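Local coordinates for protein class I phosphodiesterase PDEB1 (Leishmania major, PDB 2R8Q) that belongs to the class I phosphodiesterases, here represented by an all-helical catalytic domain that holds zinc and magnesium ions and the ligand 3-isobutyl-1-methylxanthine, at residues Phe43-Val48 and His104-Cys109; His113-Thr118 and Asp254-Thr259; Met246-Lys251 and Asn324-Met329. All blocks are in the same frame, centred on the assembly; numbering follows the deposited sequence.

Interaction 1 (Phe43-Val48 and His104-Cys109). With ZN (zinc ion), chain C.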
loop_
_atom_site.group_PDB
_atom_site.type_symbol
_atom_site.label_atom_id
_atom_site.label_comp_id
_atom_site.label_asym_id
_atom_site.label_seq_id
_atom_site.Cartn_x
_atom_site.Cartn_y
_atom_site.Cartn_z
ATOM N N PHE A 43 16.902 5.398 -30.788
ATOM C CA PHE A 43 17.219 6.406 -29.785
ATOM C C PHE A 43 18.017 5.750 -28.663
ATOM O O PHE A 43 17.637 4.688 -28.165
ATOM C CB PHE A 43 15.939 7.020 -29.211
ATOM C CG PHE A 43 16.178 7.881 -28.006
ATOM C CD1 PHE A 43 16.885 9.074 -28.115
ATOM C CD2 PHE A 43 15.724 7.482 -26.753
ATOM C CE1 PHE A 43 17.139 9.859 -26.990
ATOM C CE2 PHE A 43 15.971 8.257 -25.623
ATOM C CZ PHE A 43 16.681 9.451 -25.740
ATOM N N ASN A 44 19.118 6.383 -28.269
ATOM C CA ASN A 44 19.979 5.853 -27.215
ATOM C C ASN A 44 19.983 6.775 -25.995
ATOM O O ASN A 44 20.639 7.818 -25.992
ATOM C CB ASN A 44 21.405 5.688 -27.758
ATOM C CG ASN A 44 22.355 5.083 -26.742
ATOM O OD1 ASN A 44 21.978 4.802 -25.605
ATOM N ND2 ASN A 44 23.601 4.877 -27.154
ATOM N N LEU A 45 19.250 6.382 -24.955
ATOM C CA LEU A 45 19.170 7.185 -23.741
ATOM C C LEU A 45 20.521 7.361 -23.052
ATOM O O LEU A 45 20.730 8.347 -22.352
ATOM C CB LEU A 45 18.151 6.574 -22.765
ATOM C CG LEU A 45 17.880 7.336 -21.459
ATOM C CD1 LEU A 45 17.368 8.745 -21.750
ATOM C CD2 LEU A 45 16.850 6.564 -20.641
ATOM N N PHE A 46 21.438 6.415 -23.238
ATOM C CA PHE A 46 22.748 6.548 -22.606
ATOM C C PHE A 46 23.516 7.723 -23.190
ATOM O O PHE A 46 24.309 8.354 -22.494
ATOM C CB PHE A 46 23.574 5.267 -22.752
ATOM C CG PHE A 46 23.101 4.140 -21.882
ATOM C CD1 PHE A 46 22.316 3.121 -22.408
ATOM C CD2 PHE A 46 23.424 4.110 -20.527
ATOM C CE1 PHE A 46 21.858 2.084 -21.599
ATOM C CE2 PHE A 46 22.970 3.079 -19.706
ATOM C CZ PHE A 46 22.185 2.061 -20.245
ATOM N N GLU A 47 23.280 8.015 -24.464
ATOM C CA GLU A 47 23.956 9.132 -25.116
ATOM C C GLU A 47 23.521 10.426 -24.437
ATOM O O GLU A 47 24.347 11.284 -24.125
ATOM C CB GLU A 47 23.597 9.182 -26.599
ATOM C CG GLU A 47 24.455 10.141 -27.404
ATOM C CD GLU A 47 23.928 10.348 -28.808
ATOM O OE1 GLU A 47 23.490 9.357 -29.431
ATOM O OE2 GLU A 47 23.960 11.500 -29.291
ATOM N N VAL A 48 22.216 10.559 -24.211
ATOM C CA VAL A 48 21.671 11.740 -23.550
ATOM C C VAL A 48 22.217 11.862 -22.129
ATOM O O VAL A 48 22.571 12.952 -21.683
ATOM C CB VAL A 48 20.124 11.680 -23.482
ATOM C CG1 VAL A 48 19.593 12.810 -22.613
ATOM C CG2 VAL A 48 19.540 11.773 -24.879
ATOM N N HIS A 104 15.314 3.883 -16.228
ATOM C CA HIS A 104 14.664 2.660 -16.684
ATOM C C HIS A 104 13.227 2.928 -17.116
ATOM O O HIS A 104 12.785 2.417 -18.142
ATOM C CB HIS A 104 14.657 1.594 -15.578
ATOM C CG HIS A 104 13.696 0.468 -15.824
ATOM N ND1 HIS A 104 13.835 -0.419 -16.874
ATOM C CD2 HIS A 104 12.598 0.069 -15.140
ATOM C CE1 HIS A 104 12.866 -1.317 -16.819
ATOM N NE2 HIS A 104 12.102 -1.044 -15.776
ATOM N N VAL A 105 12.487 3.727 -16.347
ATOM C CA VAL A 105 11.097 3.974 -16.731
ATOM C C VAL A 105 10.992 4.928 -17.915
ATOM O O VAL A 105 10.054 4.838 -18.701
ATOM C CB VAL A 105 10.225 4.461 -15.533
ATOM C CG1 VAL A 105 10.258 3.408 -14.424
ATOM C CG2 VAL A 105 10.700 5.809 -15.009
ATOM N N VAL A 106 11.963 5.827 -18.057
ATOM C CA VAL A 106 11.976 6.732 -19.198
ATOM C C VAL A 106 12.196 5.835 -20.420
ATOM O O VAL A 106 11.551 5.998 -21.460
ATOM C CB VAL A 106 13.128 7.760 -19.079
ATOM C CG1 VAL A 106 13.346 8.476 -20.415
ATOM C CG2 VAL A 106 12.793 8.769 -17.985
ATOM N N ASP A 107 13.104 4.871 -20.281
ATOM C CA ASP A 107 13.382 3.935 -21.363
ATOM C C ASP A 107 12.150 3.099 -21.721
ATOM O O ASP A 107 11.837 2.928 -22.893
ATOM C CB ASP A 107 14.538 3.008 -20.977
ATOM C CG ASP A 107 14.782 1.918 -22.001
ATOM O OD1 ASP A 107 14.920 2.244 -23.200
ATOM O OD2 ASP A 107 14.845 0.733 -21.604
ATOM N N VAL A 108 11.446 2.574 -20.720
ATOM C CA VAL A 108 10.266 1.766 -21.008
ATOM C C VAL A 108 9.197 2.607 -21.704
ATOM O O VAL A 108 8.543 2.141 -22.632
ATOM C CB VAL A 108 9.699 1.122 -19.715
ATOM C CG1 VAL A 108 8.373 0.426 -19.998
ATOM C CG2 VAL A 108 10.698 0.108 -19.174
ATOM N N CYS A 109 9.039 3.854 -21.265
ATOM C CA CYS A 109 8.054 4.750 -21.866
ATOM C C CYS A 109 8.391 4.990 -23.339
ATOM O O CYS A 109 7.543 4.822 -24.215
ATOM C CB CYS A 109 8.032 6.076 -21.098
ATOM S SG CYS A 109 6.838 7.300 -21.702
HETATM ZN ZN ZN C . 10.486 -2.243 -14.895
HETATM O O HOH W 1 9.319 -3.820 -13.997
HETATM O O HOH W 2 12.038 -3.859 -14.428
#
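Leu-45 lays its CD2 methyl against helix 102-118, where it meets the CG1 methyl of Val-106 at 4.0 Å; the same CD2 also lies 4.1 Å from Asp-107 N, at the start of the next residue. The two apolar side chains cross at about a right angle, one branch of each doing the touching. CG of Leu-45 is trans to the backbone nitrogen (chi1 -177°), which carries the branch out from the first turn of helix 45-51 toward the valine. That turn is capped by Asn-44, whose OD1 accepts from Phe-46 N at 2.9 Å, with the donor well above the carbonyl plane. On the partner helix, His-104 starts away from Leu-45 and binds the zinc ion through NE2 at 2.2 Å; His-140, Asp-141 and Asp-254 are the other protein ligands of the metal. Val-106 also packs on Val-63 of helix 55-68. Because a leucine methyl makes the contact, against a valine methyl and the backbone at the base of Asp-107, it rests on dispersion and burial and is not directional, whereas the metal bond of His-104, on the same helix, is.

Interaction 2 (His113-Thr118 and Asp254-Thr259). With ZN (zinc ion), chain C; IBM (3-isobutyl-1-methylxanthine), chain E.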
loop_
_atom_site.group_PDB
_atom_site.type_symbol
_atom_site.label_atom_id
_atom_site.label_comp_id
_atom_site.label_asym_id
_atom_site.label_seq_id
_atom_site.Cartn_x
_atom_site.Cartn_y
_atom_site.Cartn_z
ATOM N N HIS A 113 6.466 3.653 -26.896
ATOM C CA HIS A 113 6.035 4.541 -27.963
ATOM C C HIS A 113 6.465 3.904 -29.283
ATOM O O HIS A 113 5.679 3.848 -30.228
ATOM C CB HIS A 113 6.658 5.932 -27.804
ATOM C CG HIS A 113 6.172 6.935 -28.808
ATOM N ND1 HIS A 113 6.571 6.920 -30.127
ATOM C CD2 HIS A 113 5.315 7.976 -28.685
ATOM C CE1 HIS A 113 5.984 7.911 -30.773
ATOM N NE2 HIS A 113 5.215 8.568 -29.922
ATOM N N THR A 114 7.694 3.391 -29.348
ATOM C CA THR A 114 8.141 2.774 -30.594
ATOM C C THR A 114 7.320 1.536 -30.952
ATOM O O THR A 114 7.092 1.261 -32.125
ATOM C CB THR A 114 9.655 2.397 -30.576
ATOM O OG1 THR A 114 9.883 1.285 -29.703
ATOM C CG2 THR A 114 10.489 3.584 -30.128
ATOM N N TYR A 115 6.858 0.792 -29.950
ATOM C CA TYR A 115 6.060 -0.396 -30.229
ATOM C C TYR A 115 4.690 -0.004 -30.763
ATOM O O TYR A 115 4.170 -0.624 -31.692
ATOM C CB TYR A 115 5.874 -1.240 -28.964
ATOM C CG TYR A 115 7.127 -1.918 -28.450
ATOM C CD1 TYR A 115 7.116 -2.593 -27.231
ATOM C CD2 TYR A 115 8.319 -1.898 -29.181
ATOM C CE1 TYR A 115 8.250 -3.229 -26.747
ATOM C CE2 TYR A 115 9.466 -2.535 -28.701
ATOM C CZ TYR A 115 9.420 -3.198 -27.482
ATOM O OH TYR A 115 10.546 -3.818 -26.987
ATOM N N LEU A 116 4.109 1.029 -30.164
ATOM C CA LEU A 116 2.792 1.507 -30.559
ATOM C C LEU A 116 2.756 2.154 -31.933
ATOM O O LEU A 116 1.868 1.876 -32.741
ATOM C CB LEU A 116 2.275 2.524 -29.540
ATOM C CG LEU A 116 1.883 1.991 -28.160
ATOM C CD1 LEU A 116 1.603 3.168 -27.233
ATOM C CD2 LEU A 116 0.661 1.084 -28.283
ATOM N N TYR A 117 3.729 3.010 -32.213
ATOM C CA TYR A 117 3.707 3.722 -33.476
ATOM C C TYR A 117 4.647 3.231 -34.569
ATOM O O TYR A 117 4.251 3.156 -35.729
ATOM C CB TYR A 117 3.855 5.214 -33.171
ATOM C CG TYR A 117 2.743 5.655 -32.233
ATOM C CD1 TYR A 117 2.998 5.971 -30.896
ATOM C CD2 TYR A 117 1.412 5.638 -32.659
ATOM C CE1 TYR A 117 1.950 6.252 -30.007
ATOM C CE2 TYR A 117 0.364 5.914 -31.782
ATOM C CZ TYR A 117 0.637 6.218 -30.460
ATOM O OH TYR A 117 -0.411 6.460 -29.598
ATOM N N THR A 118 5.878 2.878 -34.223
ATOM C CA THR A 118 6.783 2.352 -35.236
ATOM C C THR A 118 6.390 0.893 -35.460
ATOM O O THR A 118 6.364 0.407 -36.593
ATOM C CB THR A 118 8.257 2.429 -34.779
ATOM O OG1 THR A 118 8.617 3.799 -34.566
ATOM C CG2 THR A 118 9.181 1.829 -35.835
ATOM N N ASP A 254 9.319 -3.839 -20.667
ATOM C CA ASP A 254 10.062 -4.101 -19.444
ATOM C C ASP A 254 11.277 -5.010 -19.659
ATOM O O ASP A 254 12.305 -4.839 -18.997
ATOM C CB ASP A 254 9.114 -4.702 -18.400
ATOM C CG ASP A 254 9.491 -4.329 -16.983
ATOM O OD1 ASP A 254 10.248 -3.349 -16.787
ATOM O OD2 ASP A 254 9.010 -5.014 -16.055
ATOM N N VAL A 255 11.175 -5.961 -20.586
ATOM C CA VAL A 255 12.299 -6.861 -20.864
ATOM C C VAL A 255 12.912 -6.599 -22.238
ATOM O O VAL A 255 13.517 -7.487 -22.844
ATOM C CB VAL A 255 11.877 -8.353 -20.779
ATOM C CG1 VAL A 255 11.401 -8.671 -19.371
ATOM C CG2 VAL A 255 10.792 -8.664 -21.799
ATOM N N SER A 256 12.779 -5.362 -22.707
ATOM C CA SER A 256 13.280 -4.961 -24.021
ATOM C C SER A 256 14.777 -4.682 -24.131
ATOM O O SER A 256 15.280 -4.483 -25.235
ATOM C CB SER A 256 12.529 -3.718 -24.503
ATOM O OG SER A 256 12.786 -2.605 -23.661
ATOM N N ASN A 257 15.486 -4.655 -23.007
ATOM C CA ASN A 257 16.921 -4.373 -23.048
ATOM C C ASN A 257 17.660 -5.255 -24.055
ATOM O O ASN A 257 18.536 -4.780 -24.774
ATOM C CB ASN A 257 17.555 -4.568 -21.667
ATOM C CG ASN A 257 17.156 -3.492 -20.663
ATOM O OD1 ASN A 257 17.437 -3.621 -19.472
ATOM N ND2 ASN A 257 16.513 -2.429 -21.137
ATOM N N VAL A 258 17.301 -6.535 -24.108
ATOM C CA VAL A 258 17.964 -7.477 -25.007
ATOM C C VAL A 258 17.644 -7.309 -26.486
ATOM O O VAL A 258 18.267 -7.954 -27.331
ATOM C CB VAL A 258 17.656 -8.937 -24.610
ATOM C CG1 VAL A 258 18.205 -9.223 -23.222
ATOM C CG2 VAL A 258 16.157 -9.188 -24.666
ATOM N N THR A 259 16.685 -6.446 -26.803
ATOM C CA THR A 259 16.300 -6.215 -28.190
ATOM C C THR A 259 16.858 -4.904 -28.744
ATOM O O THR A 259 16.576 -4.541 -29.882
ATOM C CB THR A 259 14.774 -6.168 -28.342
ATOM O OG1 THR A 259 14.271 -5.003 -27.675
ATOM C CG2 THR A 259 14.138 -7.410 -27.733
HETATM ZN ZN ZN C . 10.486 -2.243 -14.895
HETATM N N9 IBM E . 16.501 -10.689 -15.418
HETATM C C8 IBM E . 17.553 -11.571 -15.443
HETATM N N7 IBM E . 18.505 -11.234 -16.277
HETATM C C5 IBM E . 18.049 -10.049 -16.836
HETATM C C4 IBM E . 16.820 -9.701 -16.320
HETATM N N3 IBM E . 16.078 -8.615 -16.628
HETATM C C2 IBM E . 16.635 -7.792 -17.565
HETATM N N1 IBM E . 17.879 -8.066 -18.144
HETATM C C6 IBM E . 18.584 -9.188 -17.781
HETATM O O6 IBM E . 19.671 -9.427 -18.283
HETATM O O2 IBM E . 16.027 -6.784 -17.909
HETATM C C10 IBM E . 18.430 -7.156 -19.137
HETATM C C11 IBM E . 14.792 -8.345 -16.007
HETATM C C12 IBM E . 15.001 -8.069 -14.515
HETATM C C13 IBM E . 15.225 -6.584 -14.264
HETATM C C14 IBM E . 13.825 -8.586 -13.700
HETATM O O HOH W 3 12.507 -3.358 -28.566
HETATM O O HOH W 1 9.319 -3.820 -13.997
HETATM O O HOH W 2 12.038 -3.859 -14.428
#
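The phenol of Tyr-115 reaches the loop after helix 239-254 and makes its van der Waals contact there with Ser-256, OH lying 3.2 Å from CB. A chi1 of -69° sets CG of the tyrosine opposite its carbonyl carbon and sends the phenol from helix 102-118 across to the loop. Phe-318 of helix 302-324 and Trp-331 and Cys-332 of helix 330-348 also touch this side chain.

Hydrogen bonding between the segments runs through a single water. It lies in the plane of the Tyr-115 ring, 2.6 Å from OH, and donates to Thr-259 OG1, also at 2.6 Å. That hydroxyl in turn donates a hydrogen bond to Ser-256 O, at 2.7 Å, in the carbonyl plane and on a lone pair. Thr-259 N donates to the same carbonyl oxygen, so two bonds grip it and pin the short 3-10 turn 257-259. The hydroxyl of Ser-256 is engaged instead with Gly-253 O.

Metal and ligand contacts come from Asp-254 and Asn-257. Asp-254 holds the zinc ion through OD1 at 2.2 Å, with OD2 standing 3.3 Å off, so the carboxylate binds through one oxygen. Two waters share the metal with His-104, His-140 and Asp-141. Asn-257 borders 3-isobutyl-1-methylxanthine, its OD1 3.7 Å from the methyl carbon C10, while Tyr-99 OH hydrogen-bonds that OD1 and Gln-306 NE2 hydrogen-bonds the ligand. A metal-binding aspartate at a helix end, followed within a few residues by a pocket-lining asparagine, fits the two-histidine, two-aspartate metal centre of the HD-type phosphodiesterase fold.

Interaction 3 (Met246-Lys251 and Asn324-Met329)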
loop_
_atom_site.group_PDB
_atom_site.type_symbol
_atom_site.label_atom_id
_atom_site.label_comp_id
_atom_site.label_asym_id
_atom_site.label_seq_id
_atom_site.Cartn_x
_atom_site.Cartn_y
_atom_site.Cartn_z
ATOM N N MET A 246 -2.353 -4.588 -23.829
ATOM C CA MET A 246 -1.657 -3.553 -23.065
ATOM C C MET A 246 -0.679 -4.185 -22.082
ATOM O O MET A 246 0.471 -3.750 -21.961
ATOM C CB MET A 246 -2.654 -2.696 -22.280
ATOM C CG MET A 246 -3.551 -1.808 -23.126
ATOM S SD MET A 246 -4.768 -0.927 -22.102
ATOM C CE MET A 246 -3.728 0.319 -21.357
ATOM N N GLU A 247 -1.138 -5.215 -21.376
ATOM C CA GLU A 247 -0.297 -5.886 -20.393
ATOM C C GLU A 247 0.899 -6.553 -21.052
ATOM O O GLU A 247 2.003 -6.534 -20.516
ATOM C CB GLU A 247 -1.109 -6.930 -19.621
ATOM C CG GLU A 247 -2.277 -6.339 -18.844
ATOM C CD GLU A 247 -3.220 -7.399 -18.306
ATOM O OE1 GLU A 247 -3.205 -8.530 -18.835
ATOM O OE2 GLU A 247 -3.985 -7.099 -17.365
ATOM N N THR A 248 0.672 -7.146 -22.219
ATOM C CA THR A 248 1.746 -7.818 -22.931
ATOM C C THR A 248 2.767 -6.809 -23.449
ATOM O O THR A 248 3.970 -7.081 -23.441
ATOM C CB THR A 248 1.186 -8.654 -24.090
ATOM O OG1 THR A 248 0.209 -9.564 -23.576
ATOM C CG2 THR A 248 2.294 -9.453 -24.759
ATOM N N LEU A 249 2.290 -5.649 -23.897
ATOM C CA LEU A 249 3.191 -4.610 -24.384
ATOM C C LEU A 249 4.066 -4.062 -23.264
ATOM O O LEU A 249 5.271 -3.899 -23.454
ATOM C CB LEU A 249 2.416 -3.458 -25.032
ATOM C CG LEU A 249 1.867 -3.712 -26.437
ATOM C CD1 LEU A 249 0.957 -2.566 -26.838
ATOM C CD2 LEU A 249 3.021 -3.863 -27.428
ATOM N N ILE A 250 3.488 -3.769 -22.099
ATOM C CA ILE A 250 4.328 -3.241 -21.030
ATOM C C ILE A 250 5.325 -4.301 -20.577
ATOM O O ILE A 250 6.452 -3.975 -20.204
ATOM C CB ILE A 250 3.504 -2.697 -19.822
ATOM C CG1 ILE A 250 4.446 -1.923 -18.889
ATOM C CG2 ILE A 250 2.808 -3.835 -19.075
ATOM C CD1 ILE A 250 3.745 -1.035 -17.868
ATOM N N LYS A 251 4.933 -5.571 -20.637
ATOM C CA LYS A 251 5.851 -6.643 -20.269
ATOM C C LYS A 251 7.002 -6.638 -21.268
ATOM O O LYS A 251 8.169 -6.758 -20.890
ATOM C CB LYS A 251 5.153 -8.004 -20.304
ATOM C CG LYS A 251 4.431 -8.374 -19.018
ATOM C CD LYS A 251 3.885 -9.798 -19.076
ATOM C CE LYS A 251 4.982 -10.822 -19.350
ATOM N NZ LYS A 251 6.074 -10.792 -18.336
ATOM N N ASN A 324 2.799 -14.102 -33.220
ATOM C CA ASN A 324 1.371 -14.345 -33.045
ATOM C C ASN A 324 0.434 -13.143 -33.114
ATOM O O ASN A 324 -0.777 -13.320 -33.262
ATOM C CB ASN A 324 1.126 -15.088 -31.728
ATOM C CG ASN A 324 1.631 -16.519 -31.764
ATOM O OD1 ASN A 324 1.235 -17.306 -32.624
ATOM N ND2 ASN A 324 2.505 -16.864 -30.827
ATOM N N LEU A 325 0.964 -11.927 -33.007
ATOM C CA LEU A 325 0.095 -10.756 -33.068
ATOM C C LEU A 325 0.783 -9.431 -33.389
ATOM O O LEU A 325 0.282 -8.651 -34.199
ATOM C CB LEU A 325 -0.684 -10.619 -31.754
ATOM C CG LEU A 325 -1.781 -9.552 -31.727
ATOM C CD1 LEU A 325 -2.850 -9.874 -32.763
ATOM C CD2 LEU A 325 -2.391 -9.489 -30.339
ATOM N N PHE A 326 1.917 -9.164 -32.748
ATOM C CA PHE A 326 2.635 -7.911 -32.984
ATOM C C PHE A 326 3.614 -8.068 -34.143
ATOM O O PHE A 326 4.827 -7.955 -33.964
ATOM C CB PHE A 326 3.407 -7.481 -31.730
ATOM C CG PHE A 326 2.562 -7.390 -30.485
ATOM C CD1 PHE A 326 1.269 -6.880 -30.536
ATOM C CD2 PHE A 326 3.073 -7.787 -29.256
ATOM C CE1 PHE A 326 0.501 -6.765 -29.378
ATOM C CE2 PHE A 326 2.312 -7.674 -28.094
ATOM C CZ PHE A 326 1.024 -7.162 -28.157
ATOM N N HIS A 327 3.079 -8.312 -35.335
ATOM C CA HIS A 327 3.905 -8.514 -36.518
ATOM C C HIS A 327 4.771 -7.316 -36.901
ATOM O O HIS A 327 5.838 -7.482 -37.493
ATOM C CB HIS A 327 3.016 -8.926 -37.694
ATOM C CG HIS A 327 2.073 -10.044 -37.367
ATOM N ND1 HIS A 327 0.730 -9.841 -37.128
ATOM C CD2 HIS A 327 2.286 -11.372 -37.205
ATOM C CE1 HIS A 327 0.158 -10.996 -36.834
ATOM N NE2 HIS A 327 1.080 -11.940 -36.873
ATOM N N GLY A 328 4.326 -6.113 -36.550
ATOM C CA GLY A 328 5.090 -4.923 -36.882
ATOM C C GLY A 328 6.343 -4.708 -36.048
ATOM O O GLY A 328 7.112 -3.782 -36.311
ATOM N N MET A 329 6.550 -5.559 -35.044
ATOM C CA MET A 329 7.718 -5.452 -34.169
ATOM C C MET A 329 8.789 -6.491 -34.506
ATOM O O MET A 329 9.539 -6.937 -33.639
ATOM C CB MET A 329 7.285 -5.593 -32.700
ATOM C CG MET A 329 6.602 -4.349 -32.137
ATOM S SD MET A 329 5.583 -4.663 -30.670
ATOM C CE MET A 329 6.801 -5.296 -29.529
#
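The ring of Phe-326 has Leu-249 over one face and Thr-248 at its edge. CD2 of the leucine sits 4.1 Å from the ring centroid and 19° off the ring normal, a CH-pi contact displaced toward the rim, where CD2 lies 3.9 Å from CZ. The methyl CG2 of Thr-248 approaches close to the ring plane, 3.8 Å from CE2. Consecutive residues of helix 239-254 thus clasp the end of the ring from two directions.

With chi1 of -56°, Thr-248 turns CG2 to the phenylalanine and leaves OG1 beside its own backbone nitrogen, where it bonds Leu-244 O one turn earlier in the helix. The leucine does double duty, since CD2 also meets Met-329 SD at 4.2 Å. Phe-326 and Met-329 therefore meet the same branch, and both come from the loop between helices 302-324 and 330-348. Phe-326 is the centre of an inverse gamma turn, closed by a weak bond from His-327 N to Leu-325 O, and its carbonyl oxygen accepts from Met-329 N at 3.1 Å.

Beyond the pair of segments, Leu-124 packs on Phe-326, Phe-226 of helix 219-232 on Thr-248, and Leu-133 of helix 127-139 on Leu-249. Between the segments the contact is one of methyls, an aromatic ring and a thioether, the CH-pi approach probably favouring placement of CD2 over the face. Its cohesion is thus apolar, and the hydroxyl of Thr-248 takes no part in it, being satisfied within its own helix.

Overall arrangement
From the N terminus, interaction 1 closes first, joining helix 45-51 to helix 102-118 over a mostly helical excursion of 55 residues. Interaction 2 opens farther along that same helix and closes at 254-259, so the two are in series, yet they meet again at the zinc ion. Interaction 3 opens at 246-251, inside the span of interaction 2, and closes at 324-329 beyond it; these two cross. The crossing is physical too: the ring of Tyr-115 packs on Met-329, and Leu-116 on Leu-249. Together they tie helices 45-51, 102-118 and 239-254 and the loops after 239-254 and 302-324 to one another, interactions 1 and 2 at the zinc ion and interaction 3 farther off.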